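Local coordinates for protein Two-component sensor histidine kinase (Nostoc sp., PDB 3OLO) that probably phosphorylates itself on histidine in two-component signalling, and contains a PAS domain that may sense a signal, at residues Leu36-Asn39 / Asp40-Arg44; Leu54-Leu58 / Gln59-Val63. All coordinates share one frame; numbering follows the deposited sequence.

Contact 1: residues Leu36-Asn39 / Asp40-Arg44; sequences LYVN and DATCR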
# COMPACT_ATOMS: atom_id res chain seq x y z
N LEU A 36 15.00 -1.08 1.98
CA LEU A 36 14.79 -0.55 3.33
C LEU A 36 13.52 -1.12 3.91
O LEU A 36 13.38 -1.28 5.12
CB LEU A 36 14.68 0.97 3.30
CG LEU A 36 15.89 1.72 2.75
CD1 LEU A 36 15.61 3.21 2.72
CD2 LEU A 36 17.13 1.41 3.57
N TYR A 37 12.57 -1.41 3.02
CA TYR A 37 11.28 -1.93 3.43
C TYR A 37 10.69 -2.67 2.24
O TYR A 37 10.75 -2.19 1.12
CB TYR A 37 10.36 -0.78 3.86
CG TYR A 37 9.03 -1.28 4.35
CD1 TYR A 37 8.02 -1.61 3.46
CD2 TYR A 37 8.80 -1.46 5.70
CE1 TYR A 37 6.80 -2.10 3.91
CE2 TYR A 37 7.59 -1.93 6.16
CZ TYR A 37 6.60 -2.26 5.26
OH TYR A 37 5.40 -2.75 5.72
N VAL A 38 10.13 -3.85 2.48
CA VAL A 38 9.50 -4.62 1.42
C VAL A 38 8.18 -5.15 1.93
O VAL A 38 8.10 -5.52 3.09
CB VAL A 38 10.37 -5.84 0.97
CG1 VAL A 38 11.63 -5.37 0.29
CG2 VAL A 38 10.71 -6.76 2.17
N ASN A 39 7.16 -5.18 1.07
CA ASN A 39 5.88 -5.79 1.44
C ASN A 39 5.84 -7.27 1.05
O ASN A 39 6.68 -7.73 0.28
CB ASN A 39 4.67 -5.01 0.87
CG ASN A 39 4.39 -5.30 -0.61
OD1 ASN A 39 5.24 -5.81 -1.33
ND2 ASN A 39 3.19 -4.95 -1.06
N ASP A 40 4.88 -8.00 1.61
CA ASP A 40 4.79 -9.44 1.37
C ASP A 40 4.79 -9.80 -0.12
O ASP A 40 5.43 -10.76 -0.53
CB ASP A 40 3.53 -10.01 2.06
CG ASP A 40 3.59 -9.91 3.59
OD1 ASP A 40 4.65 -9.60 4.15
OD2 ASP A 40 2.55 -10.16 4.23
N ALA A 41 4.07 -9.03 -0.95
CA ALA A 41 4.02 -9.32 -2.38
C ALA A 41 5.42 -9.27 -3.02
O ALA A 41 5.73 -10.05 -3.92
CB ALA A 41 3.05 -8.38 -3.11
N THR A 42 6.27 -8.35 -2.56
CA THR A 42 7.66 -8.30 -3.02
C THR A 42 8.47 -9.55 -2.64
O THR A 42 9.26 -10.06 -3.43
CB THR A 42 8.39 -7.06 -2.47
OG1 THR A 42 7.83 -5.88 -3.05
CG2 THR A 42 9.88 -7.10 -2.82
N CYS A 43 8.29 -10.04 -1.41
CA CYS A 43 8.94 -11.28 -1.01
C CYS A 43 8.47 -12.42 -1.91
O CYS A 43 9.28 -13.19 -2.42
CB CYS A 43 8.65 -11.58 0.46
SG CYS A 43 9.14 -10.21 1.52
N ARG A 44 7.17 -12.50 -2.17
CA ARG A 44 6.64 -13.55 -3.03
C ARG A 44 7.23 -13.48 -4.44
O ARG A 44 7.62 -14.50 -5.02
CB ARG A 44 5.12 -13.48 -3.11
CG ARG A 44 4.54 -14.55 -4.05
CD ARG A 44 3.21 -14.16 -4.67
NE ARG A 44 2.97 -14.95 -5.88
CZ ARG A 44 3.32 -14.60 -7.12
NH1 ARG A 44 3.94 -13.43 -7.35
NH2 ARG A 44 3.05 -15.41 -8.13
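Asn-39 and Thr-42 set their side chains across each other at about a right angle, at the N-terminal end of the helix that follows the second strand of the PAS fold. Asn-39 is the N-cap, the last residue of a Tyr-Val-Asn run of the kind that recurs at this strand-to-helix junction in PAS domains. Its CG lies between N and C of its own backbone (chi1 79°), which turns the amide back over the first helical turn. From there OD1 takes the backbone N of Thr-42 at 3.0 Å, a fairly straight bond whose donor is tilted 34° from the carbonyl plane. The hydroxyl OG1 of Thr-42 lies 3.1 Å from the same OD1, with Ser-26 O within weak bonding reach as well. The other end of the amide is fixed from outside: ND2 donates to the backbone oxygens of Ile-19 and Glu-24, while OD1 also accepts from Ser-26 N. Without the amide, as with an alanine here, Thr-42 N would probably lose its capping acceptor, Ser-26 N a partner, and the Ile-19 and Glu-24 oxygens their donor. Asp-40 makes a salt bridge through OD1 with Arg-50. The backbone O of Asn-39 closes the first helical bond, accepting Cys-43 N in the carbonyl plane at 3.3 Å. On the strand side of the cap the contact is apolar. Val-38 also crosses Thr-42 nearly perpendicularly, its CG1 meeting the methyl CG2 of Thr-42 at 4.0 Å, while its other branch, CG2, touches SG of Cys-43 at 3.8 Å.

Contact 2: residues Leu54-Leu58 / Gln59-Val63; sequences LSMNL and QDIDV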
# COMPACT_ATOMS: atom_id res chain seq x y z
N LEU A 54 16.28 -7.45 3.19
CA LEU A 54 16.64 -6.25 3.94
C LEU A 54 18.14 -6.16 4.18
O LEU A 54 18.62 -5.27 4.89
CB LEU A 54 15.87 -6.17 5.27
CG LEU A 54 14.36 -5.89 5.09
CD1 LEU A 54 13.62 -5.85 6.44
CD2 LEU A 54 14.13 -4.58 4.32
N SER A 55 18.89 -7.07 3.58
CA SER A 55 20.34 -6.96 3.56
C SER A 55 20.81 -6.97 2.11
O SER A 55 21.99 -7.16 1.84
CB SER A 55 20.99 -8.09 4.35
OG SER A 55 20.67 -9.34 3.76
N MSE A 56 19.89 -6.76 1.19
CA MSE A 56 20.20 -6.85 -0.23
C MSE A 56 20.08 -5.52 -0.95
O MSE A 56 19.60 -4.53 -0.40
CB MSE A 56 19.32 -7.92 -0.89
CG MSE A 56 19.75 -9.36 -0.56
SE MSE A 56 18.43 -10.71 -1.10
CE MSE A 56 18.60 -10.56 -3.04
N ASN A 57 20.55 -5.51 -2.19
CA ASN A 57 20.50 -4.34 -3.06
C ASN A 57 19.66 -4.66 -4.28
O ASN A 57 19.56 -5.83 -4.68
CB ASN A 57 21.91 -3.99 -3.52
CG ASN A 57 22.00 -2.61 -4.11
OD1 ASN A 57 21.91 -2.43 -5.33
ND2 ASN A 57 22.20 -1.63 -3.25
N LEU A 58 19.06 -3.63 -4.88
CA LEU A 58 18.34 -3.78 -6.14
C LEU A 58 19.19 -4.50 -7.18
O LEU A 58 18.69 -5.27 -8.01
CB LEU A 58 17.95 -2.41 -6.69
CG LEU A 58 17.20 -2.45 -8.02
CD1 LEU A 58 15.91 -3.23 -7.84
CD2 LEU A 58 16.92 -1.03 -8.54
N GLN A 59 20.49 -4.26 -7.13
CA GLN A 59 21.41 -4.83 -8.09
C GLN A 59 21.50 -6.36 -7.98
O GLN A 59 21.98 -7.02 -8.90
CB GLN A 59 22.78 -4.20 -7.90
CG GLN A 59 23.80 -4.61 -8.93
CD GLN A 59 25.13 -3.89 -8.75
OE1 GLN A 59 25.89 -3.72 -9.70
NE2 GLN A 59 25.42 -3.46 -7.52
N ASP A 60 21.05 -6.91 -6.86
CA ASP A 60 21.06 -8.37 -6.67
C ASP A 60 19.84 -9.05 -7.30
O ASP A 60 19.81 -10.27 -7.40
CB ASP A 60 21.07 -8.70 -5.17
CG ASP A 60 22.27 -8.12 -4.46
OD1 ASP A 60 23.36 -8.07 -5.06
OD2 ASP A 60 22.12 -7.71 -3.28
N ILE A 61 18.84 -8.25 -7.68
CA ILE A 61 17.58 -8.72 -8.26
C ILE A 61 17.42 -8.23 -9.70
O ILE A 61 17.02 -8.97 -10.59
CB ILE A 61 16.37 -8.12 -7.49
CG1 ILE A 61 16.50 -8.36 -5.98
CG2 ILE A 61 15.05 -8.67 -8.01
CD1 ILE A 61 16.16 -9.74 -5.56
N ASP A 62 17.71 -6.96 -9.92
CA ASP A 62 17.53 -6.35 -11.23
C ASP A 62 18.68 -6.76 -12.13
O ASP A 62 19.78 -6.21 -12.06
CB ASP A 62 17.47 -4.83 -11.09
CG ASP A 62 17.14 -4.13 -12.39
OD1 ASP A 62 17.23 -4.77 -13.46
OD2 ASP A 62 16.79 -2.94 -12.35
N VAL A 63 18.43 -7.75 -12.97
CA VAL A 63 19.42 -8.26 -13.91
C VAL A 63 20.01 -7.15 -14.77
O VAL A 63 21.18 -7.20 -15.14
CB VAL A 63 18.80 -9.31 -14.83
CG1 VAL A 63 19.83 -9.82 -15.83
CG2 VAL A 63 18.25 -10.46 -14.01
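Asn-57 and Asp-60 hold each other in both directions. The backbone N of Asn-57 reaches OD2 of Asp-60 at 2.9 Å, a nearly straight bond that arrives from above the carboxylate plane. In return, Asp-60 N donates to the backbone O of Asn-57, also at 2.9 Å and again well out of the carbonyl plane. The side-chain amide of Asn-57 adds a link to Gln-59. With CG anti to the backbone N (chi1 -165°), OD1 swings forward to the backbone N of Gln-59 at 2.9 Å, the donor tilted 21° from the amide plane. This is an Asx turn laid over a beta turn that runs from Asn-57 to Asp-60. It lies in the connection between helices 50-53 and 70-76 of the PAS fold. One residue on, the backbone O of Leu-58 accepts twice: Ile-61 N comes from above the carbonyl plane, whereas Asp-62 N meets it almost head-on at 2.7 Å. Around these backbone and side-chain bonds come the apolar contacts. The chain of Met-56, a selenomethionine, bends at chi3 (69°), which carries CE to CD1 of Ile-61 at 3.6 Å, the two side chains crossing at about a right angle. CG and CD1 of Leu-58 both rest on CB of Asp-62, each at 3.9 Å. Farther out, ND2 of Asn-57 donates to Asn-32 O, and the Asp-62 carboxylate is bonded through OD1 to Thr-83 and Asp-64 N and through OD2 to His-68. Met-56 and Ile-61 both lean on Phe-35 and Tyr-48.

How the contacts relate
From the N terminus, helix 8-21 and strand 25-29 lead into strand 35-38, where contact 1 closes the turn into helix 40-46. The chain then passes through helix 50-53 before contact 2 folds the 54-63 connection toward helix 70-76. The two are in series, neither nested nor crossed, and their centres lie about 12 Å apart. They nevertheless meet: Leu-54 CD2 packs 3.5 Å from Leu-36 O, bringing the exit of helix 50-53 against strand 35-38. Contact 1 joins strand 35-38, one edge of the sheet, to helix 40-46, which packs with helix 50-53, while contact 2 reaches across to strand 78-86, the opposite edge of the sheet.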